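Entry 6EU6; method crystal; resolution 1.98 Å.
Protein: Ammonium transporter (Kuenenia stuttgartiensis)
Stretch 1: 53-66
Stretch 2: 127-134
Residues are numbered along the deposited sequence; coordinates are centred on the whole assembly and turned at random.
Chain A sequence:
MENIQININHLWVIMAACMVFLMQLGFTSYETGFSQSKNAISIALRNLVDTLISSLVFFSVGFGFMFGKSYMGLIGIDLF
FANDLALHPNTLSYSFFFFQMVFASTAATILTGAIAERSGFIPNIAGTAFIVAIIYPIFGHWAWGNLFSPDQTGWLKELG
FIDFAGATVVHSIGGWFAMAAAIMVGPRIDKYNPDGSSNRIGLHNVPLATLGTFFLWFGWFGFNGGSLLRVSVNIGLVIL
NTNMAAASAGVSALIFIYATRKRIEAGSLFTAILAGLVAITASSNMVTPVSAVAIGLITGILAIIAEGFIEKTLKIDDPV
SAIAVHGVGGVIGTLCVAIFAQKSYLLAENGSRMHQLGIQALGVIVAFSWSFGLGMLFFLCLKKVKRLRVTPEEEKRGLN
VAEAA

Stretch 1, residues 53-66: ISSLVFFSVGFGFM
Stretch 2, residues 127-134: GTAFIVAI

Residues 53-66 and 127-134 are both helical throughout, each lying within a longer helix of the same chain. Their N-to-C directions run the same way at 31°, and the axes approach to 8.0 Å. Most phi/psi values lie near -65/-43, but both helices widen into a pi-type turn, at 58-62 and 131-134; in the first, phi reaches -122° at Val-61, and Gly-62 N and Phe-63 N bond to Val-57 O (3.1 Å) and Phe-58 O (2.9 Å). The register pairs Ile-53 CA with Ala-129 CA at 6.4 Å, Phe-58 CA with Val-132 CA at 6.1 Å, and Gly-62 CA with Ala-133 CA at 5.0 Å.

No hydrogen bond crosses the interface; 414 Å² of mainly apolar surface is buried. Val-132 (t) points toward the first helix and contributes most. Its CG1 lies 3.7 Å from Val-57 CG1, 3.7 Å from Ser-54 O, and 3.8 Å from Phe-58 CB, at the edge of the Phe-58 ring (chi1 t, chi2 71°). Val-57 (t) answers from the other side, its CG1 also 3.6 Å from Ala-133 CB. The small Ala-133 side chain additionally meets Val-61 CG2 (m) at 4.0 Å.

At the N-terminal end, Ile-53 (m, m) directs CG2 to Thr-128 CG2 at 3.9 Å and Ala-129 CB at 4.2 Å, while CD1 leads away. Thr-128 (m) offers its methyl here; its OG1, like OG of Ser-54 (p), is hydrogen-bonded elsewhere in the structure.

Gly-62 permits the tightest backbone approach: its CA sits 3.7 Å from Val-132 O, and a CB would clash with that oxygen and with Phe-58 CD1. Phe-65 (chi1 m, chi2 -17°) closes the contact edge-on, with CD2 3.1 Å from Ala-133 O. The carbonyl oxygens of Val-132 and Ala-133 are buried without hydrogen-bonding partners.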

ATOM      1  N   ILE A  53      19.055   4.436   8.637  1.00 28.59           N
ATOM      2  CA  ILE A  53      19.754   5.020   9.794  1.00 31.83           C
ATOM      3  C   ILE A  53      18.917   4.946  11.058  1.00 29.21           C
ATOM      4  O   ILE A  53      19.386   4.482  12.113  1.00 26.98           O
ATOM      5  CB  ILE A  53      20.170   6.467   9.540  1.00 32.39           C
ATOM      6  CG1 ILE A  53      21.082   6.637   8.313  1.00 38.34           C
ATOM      7  CG2 ILE A  53      20.923   7.049  10.744  1.00 35.41           C
ATOM      8  CD1 ILE A  53      22.316   5.759   8.307  1.00 41.02           C
ATOM      9  N   SER A  54      17.650   5.334  10.944  1.00 26.77           N
ATOM     10  CA  SER A  54      16.758   5.372  12.078  1.00 24.84           C
ATOM     11  C   SER A  54      16.562   3.966  12.619  1.00 27.48           C
ATOM     12  O   SER A  54      16.542   3.747  13.818  1.00 27.53           O
ATOM     13  CB  SER A  54      15.466   6.137  11.724  1.00 26.85           C
ATOM     14  OG  SER A  54      14.666   5.464  10.779  1.00 31.07           O
ATOM     15  N   SER A  55      16.477   2.968  11.729  1.00 28.58           N
ATOM     16  CA  SER A  55      16.277   1.586  12.182  1.00 27.23           C
ATOM     17  C   SER A  55      17.482   1.154  13.009  1.00 27.27           C
ATOM     18  O   SER A  55      17.332   0.552  14.044  1.00 28.23           O
ATOM     19  CB  SER A  55      16.168   0.621  11.010  1.00 30.93           C
ATOM     20  OG  SER A  55      14.969   0.780  10.235  1.00 30.22           O
ATOM     21  N   LEU A  56      18.665   1.368  12.505  1.00 26.26           N
ATOM     22  CA  LEU A  56      19.840   0.850  13.209  1.00 30.02           C
ATOM     23  C   LEU A  56      20.141   1.633  14.511  1.00 28.75           C
ATOM     24  O   LEU A  56      20.500   1.052  15.525  1.00 27.89           O
ATOM     25  CB  LEU A  56      21.081   0.873  12.322  1.00 33.44           C
ATOM     26  CG  LEU A  56      21.089  -0.080  11.128  1.00 41.00           C
ATOM     27  CD1 LEU A  56      22.402   0.092  10.406  1.00 40.58           C
ATOM     28  CD2 LEU A  56      20.974  -1.479  11.589  1.00 45.94           C
ATOM     29  N   VAL A  57      19.962   2.940  14.484  1.00 27.59           N
ATOM     30  CA  VAL A  57      20.260   3.758  15.676  1.00 29.62           C
ATOM     31  C   VAL A  57      19.236   3.449  16.752  1.00 28.50           C
ATOM     32  O   VAL A  57      19.549   3.358  17.939  1.00 27.73           O
ATOM     33  CB  VAL A  57      20.298   5.235  15.296  1.00 27.81           C
ATOM     34  CG1 VAL A  57      20.327   6.142  16.553  1.00 29.60           C
ATOM     35  CG2 VAL A  57      21.458   5.495  14.386  1.00 29.47           C
ATOM     36  N   PHE A  58      17.983   3.238  16.357  1.00 26.96           N
ATOM     37  CA  PHE A  58      16.959   2.994  17.333  1.00 25.84           C
ATOM     38  C   PHE A  58      17.109   1.581  17.893  1.00 29.74           C
ATOM     39  O   PHE A  58      16.908   1.387  19.105  1.00 27.42           O
ATOM     40  CB  PHE A  58      15.542   3.157  16.782  1.00 26.30           C
ATOM     41  CG  PHE A  58      14.471   3.230  17.851  1.00 26.33           C
ATOM     42  CD1 PHE A  58      14.350   4.324  18.649  1.00 29.85           C
ATOM     43  CD2 PHE A  58      13.625   2.206  18.058  1.00 29.08           C
ATOM     44  CE1 PHE A  58      13.371   4.389  19.627  1.00 28.47           C
ATOM     45  CE2 PHE A  58      12.644   2.250  19.037  1.00 29.87           C
ATOM     46  CZ  PHE A  58      12.497   3.368  19.800  1.00 26.56           C
ATOM     47  N   PHE A  59      17.472   0.615  17.037  1.00 27.74           N
ATOM     48  CA  PHE A  59      17.793  -0.724  17.516  1.00 27.42           C
ATOM     49  C   PHE A  59      18.942  -0.660  18.545  1.00 29.78           C
ATOM     50  O   PHE A  59      18.872  -1.301  19.607  1.00 33.21           O
ATOM     51  CB  PHE A  59      18.156  -1.638  16.377  1.00 28.10           C
ATOM     52  CG  PHE A  59      18.691  -2.989  16.796  1.00 31.35           C
ATOM     53  CD1 PHE A  59      17.841  -4.015  17.152  1.00 32.64           C
ATOM     54  CD2 PHE A  59      20.038  -3.241  16.776  1.00 34.28           C
ATOM     55  CE1 PHE A  59      18.344  -5.248  17.561  1.00 33.53           C
ATOM     56  CE2 PHE A  59      20.545  -4.463  17.176  1.00 33.85           C
ATOM     57  CZ  PHE A  59      19.709  -5.449  17.589  1.00 32.15           C
ATOM     58  N   SER A  60      19.966   0.117  18.263  1.00 30.85           N
ATOM     59  CA  SER A  60      21.189   0.033  19.084  1.00 31.40           C
ATOM     60  C   SER A  60      20.999   0.758  20.419  1.00 31.32           C
ATOM     61  O   SER A  60      21.274   0.193  21.501  1.00 32.05           O
ATOM     62  CB  SER A  60      22.363   0.675  18.354  1.00 34.96           C
ATOM     63  OG  SER A  60      22.566  -0.003  17.145  1.00 35.39           O
ATOM     64  N   VAL A  61      20.620   2.020  20.344  1.00 31.63           N
ATOM     65  CA  VAL A  61      20.472   2.816  21.572  1.00 34.71           C
ATOM     66  C   VAL A  61      19.138   3.435  21.859  1.00 31.10           C
ATOM     67  O   VAL A  61      18.713   3.539  23.052  1.00 29.47           O
ATOM     68  CB  VAL A  61      21.574   3.878  21.691  1.00 38.00           C
ATOM     69  CG1 VAL A  61      22.918   3.232  21.495  1.00 49.53           C
ATOM     70  CG2 VAL A  61      21.406   4.951  20.691  1.00 42.02           C
ATOM     71  N   GLY A  62      18.427   3.832  20.810  1.00 32.29           N
ATOM     72  CA  GLY A  62      17.194   4.599  21.051  1.00 30.68           C
ATOM     73  C   GLY A  62      16.157   3.894  21.892  1.00 27.62           C
ATOM     74  O   GLY A  62      15.583   4.462  22.819  1.00 29.09           O
ATOM     75  N   PHE A  63      15.857   2.638  21.553  1.00 30.31           N
ATOM     76  CA  PHE A  63      14.850   1.926  22.271  1.00 31.20           C
ATOM     77  C   PHE A  63      15.245   1.847  23.771  1.00 32.13           C
ATOM     78  O   PHE A  63      14.380   1.958  24.646  1.00 29.37           O
ATOM     79  CB  PHE A  63      14.625   0.540  21.704  1.00 27.95           C
ATOM     80  CG  PHE A  63      13.502  -0.218  22.377  1.00 31.05           C
ATOM     81  CD1 PHE A  63      12.177  -0.089  21.925  1.00 31.19           C
ATOM     82  CD2 PHE A  63      13.743  -1.062  23.480  1.00 31.22           C
ATOM     83  CE1 PHE A  63      11.149  -0.758  22.533  1.00 31.09           C
ATOM     84  CE2 PHE A  63      12.711  -1.684  24.128  1.00 29.76           C
ATOM     85  CZ  PHE A  63      11.399  -1.571  23.653  1.00 33.03           C
ATOM     86  N   GLY A  64      16.525   1.623  24.058  1.00 33.12           N
ATOM     87  CA  GLY A  64      16.934   1.474  25.451  1.00 34.00           C
ATOM     88  C   GLY A  64      16.767   2.766  26.236  1.00 32.12           C
ATOM     89  O   GLY A  64      16.154   2.778  27.287  1.00 34.07           O
ATOM     90  N   PHE A  65      17.230   3.858  25.659  1.00 30.25           N
ATOM     91  CA  PHE A  65      17.069   5.163  26.281  1.00 31.06           C
ATOM     92  C   PHE A  65      15.611   5.476  26.544  1.00 32.56           C
ATOM     93  O   PHE A  65      15.277   6.110  27.556  1.00 31.47           O
ATOM     94  CB  PHE A  65      17.634   6.276  25.427  1.00 29.70           C
ATOM     95  CG  PHE A  65      19.134   6.388  25.425  1.00 32.63           C
ATOM     96  CD1 PHE A  65      19.940   5.788  26.386  1.00 35.01           C
ATOM     97  CD2 PHE A  65      19.754   7.166  24.464  1.00 34.18           C
ATOM     98  CE1 PHE A  65      21.334   5.920  26.359  1.00 34.84           C
ATOM     99  CE2 PHE A  65      21.139   7.361  24.470  1.00 41.85           C
ATOM    100  CZ  PHE A  65      21.956   6.717  25.425  1.00 35.44           C
ATOM    101  N   MET A  66      14.735   5.064  25.627  1.00 31.84           N
ATOM    102  CA  MET A  66      13.336   5.433  25.677  1.00 30.28           C
ATOM    103  C   MET A  66      12.523   4.547  26.652  1.00 31.63           C
ATOM    104  O   MET A  66      11.690   5.026  27.412  1.00 28.77           O
ATOM    105  CB  MET A  66      12.719   5.285  24.275  1.00 30.76           C
ATOM    106  CG  MET A  66      11.277   5.818  24.198  1.00 29.84           C
ATOM    107  SD  MET A  66      10.956   6.325  22.456  1.00 29.53           S
ATOM    108  CE  MET A  66       9.193   6.773  22.546  1.00 28.63           C
ATOM    109  N   GLY A 127      21.715  14.503  11.173  1.00 31.68           N
ATOM    110  CA  GLY A 127      20.489  14.929  11.861  1.00 29.87           C
ATOM    111  C   GLY A 127      19.623  13.755  12.258  1.00 30.24           C
ATOM    112  O   GLY A 127      19.124  13.673  13.380  1.00 26.45           O
ATOM    113  N   THR A 128      19.450  12.811  11.335  1.00 30.57           N
ATOM    114  CA  THR A 128      18.733  11.616  11.608  1.00 28.31           C
ATOM    115  C   THR A 128      19.319  10.833  12.735  1.00 29.08           C
ATOM    116  O   THR A 128      18.637  10.380  13.645  1.00 27.73           O
ATOM    117  CB  THR A 128      18.694  10.669  10.347  1.00 31.27           C
ATOM    118  OG1 THR A 128      18.142  11.382   9.228  1.00 31.67           O
ATOM    119  CG2 THR A 128      17.852   9.402  10.651  1.00 32.10           C
ATOM    120  N   ALA A 129      20.616  10.654  12.704  1.00 30.17           N
ATOM    121  CA  ALA A 129      21.232   9.862  13.751  1.00 30.11           C
ATOM    122  C   ALA A 129      21.050  10.528  15.099  1.00 29.13           C
ATOM    123  O   ALA A 129      20.761   9.856  16.119  1.00 30.03           O
ATOM    124  CB  ALA A 129      22.729   9.725  13.434  1.00 30.31           C
ATOM    125  N   PHE A 130      21.187  11.862  15.109  1.00 29.40           N
ATOM    126  CA  PHE A 130      21.099  12.606  16.373  1.00 29.43           C
ATOM    127  C   PHE A 130      19.691  12.594  16.981  1.00 28.13           C
ATOM    128  O   PHE A 130      19.509  12.346  18.183  1.00 27.69           O
ATOM    129  CB  PHE A 130      21.673  13.992  16.221  1.00 28.68           C
ATOM    130  CG  PHE A 130      21.752  14.774  17.525  1.00 32.14           C
ATOM    131  CD1 PHE A 130      22.781  14.536  18.463  1.00 34.42           C
ATOM    132  CD2 PHE A 130      20.839  15.807  17.813  1.00 33.88           C
ATOM    133  CE1 PHE A 130      22.835  15.269  19.648  1.00 35.11           C
ATOM    134  CE2 PHE A 130      20.924  16.513  19.015  1.00 33.23           C
ATOM    135  CZ  PHE A 130      21.922  16.242  19.913  1.00 32.66           C
ATOM    136  N   ILE A 131      18.666  12.807  16.158  1.00 29.07           N
ATOM    137  CA  ILE A 131      17.323  12.799  16.675  1.00 27.12           C
ATOM    138  C   ILE A 131      16.941  11.437  17.205  1.00 27.33           C
ATOM    139  O   ILE A 131      16.302  11.351  18.267  1.00 26.02           O
ATOM    140  CB  ILE A 131      16.294  13.436  15.717  1.00 27.25           C
ATOM    141  CG1 ILE A 131      14.955  13.666  16.490  1.00 29.76           C
ATOM    142  CG2 ILE A 131      16.055  12.550  14.506  1.00 28.66           C
ATOM    143  CD1 ILE A 131      13.853  14.277  15.679  1.00 28.55           C
ATOM    144  N   VAL A 132      17.387  10.361  16.532  1.00 27.62           N
ATOM    145  CA  VAL A 132      16.994   9.051  16.906  1.00 25.14           C
ATOM    146  C   VAL A 132      17.743   8.490  18.159  1.00 30.90           C
ATOM    147  O   VAL A 132      17.189   7.662  18.908  1.00 29.51           O
ATOM    148  CB  VAL A 132      17.107   8.076  15.723  1.00 28.00           C
ATOM    149  CG1 VAL A 132      16.666   6.681  16.145  1.00 29.83           C
ATOM    150  CG2 VAL A 132      16.138   8.491  14.563  1.00 27.31           C
ATOM    151  N   ALA A 133      18.997   8.931  18.332  1.00 29.67           N
ATOM    152  CA  ALA A 133      19.888   8.504  19.440  1.00 31.65           C
ATOM    153  C   ALA A 133      19.663   9.291  20.721  1.00 28.79           C
ATOM    154  O   ALA A 133      19.803   8.714  21.763  1.00 31.64           O
ATOM    155  CB  ALA A 133      21.376   8.610  19.015  1.00 31.71           C
ATOM    156  N   ILE A 134      19.247  10.554  20.620  1.00 31.40           N
ATOM    157  CA  ILE A 134      19.202  11.525  21.744  1.00 29.25           C
ATOM    158  C   ILE A 134      17.853  12.204  21.949  1.00 30.32           C
ATOM    159  O   ILE A 134      17.129  11.906  22.910  1.00 29.94           O
ATOM    160  CB  ILE A 134      20.345  12.563  21.597  1.00 32.44           C
ATOM    161  CG1 ILE A 134      21.665  11.803  21.865  1.00 35.02           C
ATOM    162  CG2 ILE A 134      20.235  13.651  22.666  1.00 29.96           C
ATOM    163  CD1 ILE A 134      22.776  12.321  21.093  1.00 49.21           C
TER